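Local coordinates for terminal oxygenase component of carbazole (Janthinobacterium, PDB 2DE6) that catalyses the angular dioxygenation of carbazole at C-9a and C-1, using electrons delivered to its Rieske [2Fe-2S] cluster by the ferredoxin component, at the interface of chains A and B and the interface of chains A and C. Numbering follows the deposited sequence. Chains: chain A/B, terminal oxygenase component of carbazole; chain C, ferredoxin component of carbazole.

Contact 1: the interface of chains A and B. Residues chain A 186, 188, 335; chain B 78-79, 81, 91.
The benzene half of the A:Trp335 indole reaches over one face of the B:Trp91 indole, where the catalytic-domain side of one Rieske-type oxygenase subunit meets the Rieske [2Fe-2S] domain of the next. A:Trp335 CZ3 stands 3.3 Å above the plane of B:Trp91, displaced toward its rim, and its shortest approach is 3.4 Å to B:Trp91 CE3. The indole planes are about 48° apart, so a corner of one is set over the face of the other in an inclined approach and not a parallel stack, the side chains sliding past each other. In A:Trp335, on helix 331-339, CG sits between the backbone N and the carbonyl carbon (chi1 61°), which carries the benzene half to B:Trp91.

Aliphatic groups of the 3-10 helix 76-79 meet the same benzene half from the side of its plane opposite to the six-membered ring of B:Trp91. B:Val78 CG1 packs 3.6 Å from A:Trp335 CZ3, while the lysine methylene B:Lys79 CD lies 3.8 Å from A:Trp335 CH2. The methyl A:Ile186 CG2 rests 3.5 Å from the backbone B:Trp91 O.

Beyond the indoles, a carboxylate oxygen is gripped by two ammonium groups. A:Lys188 NZ donates across the interface to B:Glu81 OE2 at 3.1 Å, on the syn side and 26° out of the carboxylate plane. B:Lys79 NZ bonds to B:Glu81 OE2 within its own chain at 3.0 Å, from the same face but more steeply. The shared carboxylate would offset the nearness of the two ammonium groups.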
loop_
_atom_site.group_PDB
_atom_site.type_symbol
_atom_site.label_atom_id
_atom_site.label_comp_id
_atom_site.label_asym_id
_atom_site.label_seq_id
_atom_site.Cartn_x
_atom_site.Cartn_y
_atom_site.Cartn_z
ATOM N N ILE A 186 -7.911 7.815 32.893
ATOM C CA ILE A 186 -8.643 6.701 32.286
ATOM C C ILE A 186 -8.908 5.560 33.264
ATOM O O ILE A 186 -9.723 4.678 32.990
ATOM C CB ILE A 186 -7.900 6.098 31.059
ATOM C CG1 ILE A 186 -6.692 5.278 31.519
ATOM C CG2 ILE A 186 -7.466 7.207 30.116
ATOM C CD1 ILE A 186 -5.952 4.591 30.371
ATOM N N LYS A 188 -9.936 6.062 36.477
ATOM C CA LYS A 188 -10.815 6.526 37.546
ATOM C C LYS A 188 -11.939 5.578 37.962
ATOM O O LYS A 188 -12.338 5.571 39.126
ATOM C CB LYS A 188 -11.401 7.898 37.193
ATOM C CG LYS A 188 -12.254 7.940 35.935
ATOM C CD LYS A 188 -12.652 9.380 35.613
ATOM C CE LYS A 188 -13.559 9.465 34.394
ATOM N NZ LYS A 188 -12.916 8.936 33.158
ATOM N N TRP A 335 -6.943 -0.272 25.243
ATOM C CA TRP A 335 -7.704 0.445 24.228
ATOM C C TRP A 335 -7.267 1.901 24.088
ATOM O O TRP A 335 -7.486 2.517 23.042
ATOM C CB TRP A 335 -9.226 0.331 24.451
ATOM C CG TRP A 335 -9.769 0.884 25.718
ATOM C CD1 TRP A 335 -10.005 0.202 26.880
ATOM C CD2 TRP A 335 -10.193 2.234 25.950
ATOM N NE1 TRP A 335 -10.553 1.045 27.819
ATOM C CE2 TRP A 335 -10.677 2.298 27.274
ATOM C CE3 TRP A 335 -10.210 3.397 25.165
ATOM C CZ2 TRP A 335 -11.175 3.482 27.835
ATOM C CZ3 TRP A 335 -10.706 4.575 25.724
ATOM C CH2 TRP A 335 -11.179 4.604 27.048
ATOM N N VAL B 78 -14.473 7.592 21.128
ATOM C CA VAL B 78 -14.137 6.254 21.608
ATOM C C VAL B 78 -14.853 6.034 22.936
ATOM O O VAL B 78 -15.324 4.934 23.229
ATOM C CB VAL B 78 -12.609 6.088 21.792
ATOM C CG1 VAL B 78 -12.297 4.758 22.464
ATOM C CG2 VAL B 78 -11.923 6.162 20.434
ATOM N N LYS B 79 -14.931 7.093 23.736
ATOM C CA LYS B 79 -15.619 7.050 25.021
ATOM C C LYS B 79 -16.137 8.462 25.281
ATOM O O LYS B 79 -15.437 9.304 25.841
ATOM C CB LYS B 79 -14.668 6.614 26.140
ATOM C CG LYS B 79 -15.366 6.386 27.473
ATOM C CD LYS B 79 -14.400 5.888 28.536
ATOM C CE LYS B 79 -15.120 5.612 29.852
ATOM N NZ LYS B 79 -15.737 6.839 30.435
ATOM N N GLU B 81 -17.710 11.554 26.838
ATOM C CA GLU B 81 -17.910 12.075 28.185
ATOM C C GLU B 81 -18.401 13.525 28.149
ATOM O O GLU B 81 -17.608 14.461 28.178
ATOM C CB GLU B 81 -16.606 11.994 29.003
ATOM C CG GLU B 81 -16.261 10.586 29.495
ATOM C CD GLU B 81 -15.047 10.540 30.414
ATOM O OE1 GLU B 81 -14.809 11.518 31.151
ATOM O OE2 GLU B 81 -14.339 9.510 30.415
ATOM N N TRP B 91 -11.839 11.556 26.946
ATOM C CA TRP B 91 -11.716 10.448 27.886
ATOM C C TRP B 91 -10.286 10.118 28.321
ATOM O O TRP B 91 -10.089 9.399 29.299
ATOM C CB TRP B 91 -12.317 9.190 27.262
ATOM C CG TRP B 91 -11.701 8.876 25.934
ATOM C CD1 TRP B 91 -12.170 9.243 24.704
ATOM C CD2 TRP B 91 -10.454 8.206 25.703
ATOM N NE1 TRP B 91 -11.292 8.847 23.723
ATOM C CE2 TRP B 91 -10.230 8.209 24.307
ATOM C CE3 TRP B 91 -9.502 7.607 26.541
ATOM C CZ2 TRP B 91 -9.090 7.636 23.727
ATOM C CZ3 TRP B 91 -8.365 7.038 25.964
ATOM C CH2 TRP B 91 -8.172 7.058 24.569
#

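Contact 2: the interface of chains A and B. Residues chain A 352-355; chain B 70-71, 95, 115.
The Rieske cluster-binding loop of chain B, carrying the iron ligand B:His71, meets the segment of chain A that follows helix 349-352. A:Ile354 is the central residue on the A side. Its backbone N donates to B:His71 O at 3.2 Å; a further approach to B:Leu70 O is weak.

The imidazole of B:His71 turns its edge to A:Ile354 O, which lies in the ring plane. CG anti to the backbone N (chi1 -172°) directs the ring toward this carbonyl. B:His71 CB sits over the centre of one face of the B:Trp95 indole, 3.6 Å above its plane. The indole rim is met in plane by the methyl A:Ile354 CG2, 3.9 Å from B:Trp95 CH2, the side chains of A:Ile354 and B:Trp95 crossing at about a right angle. The other branch of A:Ile354 ends in CD1, 3.9 Å from B:Leu70 CB, the two side chains running side by side.

Water 1 bridges A:Asn352 O and B:Leu70 O, linking the end of the helix to the loop. On the far side, the amide B:Gln115 NE2 donates to A:Leu355 O at 2.8 Å; the acceptor lies 4° from the amide plane and the C=O...N angle is 164°.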
loop_
_atom_site.group_PDB
_atom_site.type_symbol
_atom_site.label_atom_id
_atom_site.label_comp_id
_atom_site.label_asym_id
_atom_site.label_seq_id
_atom_site.Cartn_x
_atom_site.Cartn_y
_atom_site.Cartn_z
ATOM N N ASN A 352 2.114 17.166 14.754
ATOM C CA ASN A 352 0.898 17.878 15.146
ATOM C C ASN A 352 0.360 17.774 16.575
ATOM O O ASN A 352 -0.546 18.526 16.945
ATOM C CB ASN A 352 -0.206 17.528 14.153
ATOM C CG ASN A 352 0.153 17.932 12.740
ATOM O OD1 ASN A 352 0.504 19.081 12.489
ATOM N ND2 ASN A 352 0.071 16.989 11.809
ATOM N N GLU A 353 0.902 16.861 17.371
ATOM C CA GLU A 353 0.470 16.692 18.756
ATOM C C GLU A 353 0.619 18.016 19.512
ATOM O O GLU A 353 1.593 18.738 19.306
ATOM C CB GLU A 353 1.348 15.632 19.440
ATOM C CG GLU A 353 2.841 15.948 19.298
ATOM C CD GLU A 353 3.765 14.909 19.912
ATOM O OE1 GLU A 353 3.311 13.777 20.186
ATOM O OE2 GLU A 353 4.963 15.233 20.100
ATOM N N ILE A 354 -0.345 18.340 20.371
ATOM C CA ILE A 354 -0.260 19.558 21.181
ATOM C C ILE A 354 -0.083 19.100 22.627
ATOM O O ILE A 354 -1.035 18.688 23.288
ATOM C CB ILE A 354 -1.531 20.435 21.048
ATOM C CG1 ILE A 354 -1.637 20.970 19.614
ATOM C CG2 ILE A 354 -1.462 21.599 22.041
ATOM C CD1 ILE A 354 -2.890 21.795 19.340
ATOM N N LEU A 355 1.154 19.163 23.109
ATOM C CA LEU A 355 1.477 18.704 24.457
ATOM C C LEU A 355 1.172 19.711 25.559
ATOM O O LEU A 355 1.033 20.901 25.293
ATOM C CB LEU A 355 2.967 18.338 24.520
ATOM C CG LEU A 355 3.450 17.409 23.401
ATOM C CD1 LEU A 355 4.913 17.055 23.618
ATOM C CD2 LEU A 355 2.598 16.146 23.385
ATOM N N LEU B 70 -7.082 17.599 20.487
ATOM C CA LEU B 70 -5.897 18.392 20.145
ATOM C C LEU B 70 -4.609 17.835 20.750
ATOM O O LEU B 70 -3.513 18.037 20.210
ATOM C CB LEU B 70 -6.055 19.832 20.653
ATOM C CG LEU B 70 -7.189 20.698 20.097
ATOM C CD1 LEU B 70 -7.156 22.056 20.781
ATOM C CD2 LEU B 70 -7.038 20.860 18.593
ATOM N N HIS B 71 -4.755 17.152 21.875
ATOM C CA HIS B 71 -3.620 16.618 22.617
ATOM C C HIS B 71 -2.868 15.476 21.935
ATOM O O HIS B 71 -1.796 15.689 21.355
ATOM C CB HIS B 71 -4.103 16.189 24.004
ATOM C CG HIS B 71 -3.004 15.801 24.937
ATOM N ND1 HIS B 71 -3.165 14.847 25.917
ATOM C CD2 HIS B 71 -1.731 16.250 25.054
ATOM C CE1 HIS B 71 -2.041 14.720 26.597
ATOM N NE2 HIS B 71 -1.154 15.562 26.095
ATOM N N TRP B 95 -9.147 16.860 28.476
ATOM C CA TRP B 95 -9.163 18.190 27.883
ATOM C C TRP B 95 -10.643 18.393 27.566
ATOM O O TRP B 95 -11.275 17.532 26.952
ATOM C CB TRP B 95 -8.330 18.222 26.605
ATOM C CG TRP B 95 -6.856 18.316 26.857
ATOM C CD1 TRP B 95 -6.161 17.756 27.891
ATOM C CD2 TRP B 95 -5.886 18.973 26.031
ATOM N NE1 TRP B 95 -4.816 18.019 27.759
ATOM C CE2 TRP B 95 -4.620 18.762 26.625
ATOM C CE3 TRP B 95 -5.963 19.715 24.846
ATOM C CZ2 TRP B 95 -3.438 19.266 26.070
ATOM C CZ3 TRP B 95 -4.789 20.215 24.294
ATOM C CH2 TRP B 95 -3.543 19.987 24.907
ATOM N N GLN B 115 -2.463 25.794 28.598
ATOM C CA GLN B 115 -3.174 25.550 27.349
ATOM C C GLN B 115 -4.639 25.956 27.437
ATOM O O GLN B 115 -5.274 26.238 26.423
ATOM C CB GLN B 115 -3.075 24.068 26.956
ATOM C CG GLN B 115 -1.644 23.598 26.714
ATOM C CD GLN B 115 -1.023 24.204 25.462
ATOM O OE1 GLN B 115 -1.388 25.299 25.040
ATOM N NE2 GLN B 115 -0.065 23.496 24.873
HETATM O O HOH W 1 -3.212 18.461 17.482
#

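Contact 3: the interface of chains A and C. Residues chain A 11, 351-352; chain C 68-70, 82-83.
A:Val351 packs against C:Pro83 and C:His68 at the apolar centre of the docking surface between the oxygenase and its Rieske ferredoxin. A:Val351 CG1 is 4.0 Å from C:Pro83 CD, and the two side chains cross at about a right angle. With CG1 anti to the backbone N (chi1 176°), this methyl faces the ferredoxin. The backbone A:Val351 CA lies 3.9 Å from C:His68 CD2. The carbonyl A:Val351 O lies over the face of the same imidazole, about 3.2 Å above the ring plane and 3.3 Å from C:His68 CG. C:Pro83, which follows a cis peptide bond, also brings its CB to within 3.6 Å of A:Asn352 OD1.

At the polar rim the guanidinium of A:Arg11 spans two backbone carbonyls of the ferredoxin. A:Arg11 NH1 donates to C:His68 O at 2.8 Å, the acceptor lying at the guanidinium edge and 3° from its plane. The same nitrogen donates to C:Ser82 O at 2.9 Å, here from above the carbonyl plane, 36° out of it. The stem, extended from CG to NE, passes along the first carbonyl, with A:Arg11 CB 3.3 Å from C:His68 O. One cationic group thus ties together two separate ferredoxin loops.

C:His68 is a ligand of the ferredoxin [2Fe-2S] cluster, so the cluster-binding loop itself is docked. On the oxygenase, the contact joins the N-terminal helix 6-11 to helix 349-352, while C:Ser82 and C:Pro83 directly follow strand 79-81 of the ferredoxin.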
loop_
_atom_site.group_PDB
_atom_site.type_symbol
_atom_site.label_atom_id
_atom_site.label_comp_id
_atom_site.label_asym_id
_atom_site.label_seq_id
_atom_site.Cartn_x
_atom_site.Cartn_y
_atom_site.Cartn_z
ATOM N N ARG A 11 12.113 18.009 11.364
ATOM C CA ARG A 11 11.328 18.865 12.255
ATOM C C ARG A 11 11.449 18.515 13.742
ATOM O O ARG A 11 11.475 19.409 14.590
ATOM C CB ARG A 11 9.849 18.819 11.864
ATOM C CG ARG A 11 9.453 19.763 10.741
ATOM C CD ARG A 11 8.031 19.477 10.273
ATOM N NE ARG A 11 7.503 20.549 9.430
ATOM C CZ ARG A 11 7.016 21.695 9.898
ATOM N NH1 ARG A 11 6.982 21.925 11.204
ATOM N NH2 ARG A 11 6.560 22.616 9.058
ATOM N N VAL A 351 4.313 15.474 14.661
ATOM C CA VAL A 351 4.502 16.893 14.388
ATOM C C VAL A 351 3.318 17.702 14.923
ATOM O O VAL A 351 3.495 18.774 15.504
ATOM C CB VAL A 351 4.611 17.180 12.871
ATOM C CG1 VAL A 351 4.710 18.689 12.633
ATOM C CG2 VAL A 351 5.823 16.470 12.287
ATOM N N ASN A 352 2.114 17.166 14.754
ATOM C CA ASN A 352 0.898 17.878 15.146
ATOM C C ASN A 352 0.360 17.774 16.575
ATOM O O ASN A 352 -0.546 18.526 16.945
ATOM C CB ASN A 352 -0.206 17.528 14.153
ATOM C CG ASN A 352 0.153 17.932 12.740
ATOM O OD1 ASN A 352 0.504 19.081 12.489
ATOM N ND2 ASN A 352 0.071 16.989 11.809
ATOM N N HIS C 68 8.743 20.631 17.143
ATOM C CA HIS C 68 8.057 20.193 15.931
ATOM C C HIS C 68 8.350 20.998 14.677
ATOM O O HIS C 68 7.784 20.724 13.622
ATOM C CB HIS C 68 6.545 20.149 16.172
ATOM C CG HIS C 68 6.153 19.343 17.370
ATOM N ND1 HIS C 68 5.589 19.908 18.493
ATOM C CD2 HIS C 68 6.269 18.020 17.632
ATOM C CE1 HIS C 68 5.376 18.967 19.396
ATOM N NE2 HIS C 68 5.781 17.812 18.899
ATOM N N GLY C 69 9.231 21.989 14.779
ATOM C CA GLY C 69 9.565 22.773 13.601
ATOM C C GLY C 69 8.630 23.928 13.291
ATOM O O GLY C 69 8.735 24.543 12.227
ATOM N N GLY C 70 7.703 24.215 14.198
ATOM C CA GLY C 70 6.811 25.343 13.998
ATOM C C GLY C 70 7.687 26.580 14.109
ATOM O O GLY C 70 8.825 26.485 14.576
ATOM N N SER C 82 3.931 25.961 10.105
ATOM C CA SER C 82 3.049 25.004 10.761
ATOM C C SER C 82 3.966 24.184 11.669
ATOM O O SER C 82 5.178 24.138 11.449
ATOM C CB SER C 82 2.397 24.095 9.718
ATOM O OG SER C 82 3.385 23.478 8.910
ATOM N N PRO C 83 3.411 23.512 12.690
ATOM C CA PRO C 83 2.005 23.419 13.101
ATOM C C PRO C 83 1.490 24.580 13.959
ATOM O O PRO C 83 0.333 24.569 14.384
ATOM C CB PRO C 83 1.966 22.098 13.862
ATOM C CG PRO C 83 3.298 22.100 14.552
ATOM C CD PRO C 83 4.240 22.558 13.450
#

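Contacts 2 and 3 lie about 12 Å apart between their C-alpha centres and share A:Asn352, at the end of helix 349-352: its backbone carbonyl serves contact 2 and its side chain contact 3. This short stretch of chain A therefore lies between cluster-ligating histidines of two different chains, and may offer a route for electrons from ferredoxin to the neighbouring oxygenase subunit. Between C-alpha centres, contact 1 is about 17 Å from contact 2 and about 27 Å from contact 3; with contact 2 it is likely to steady the Rieske domain of chain B against chain A, in an assembly of three oxygenase and three ferredoxin chains.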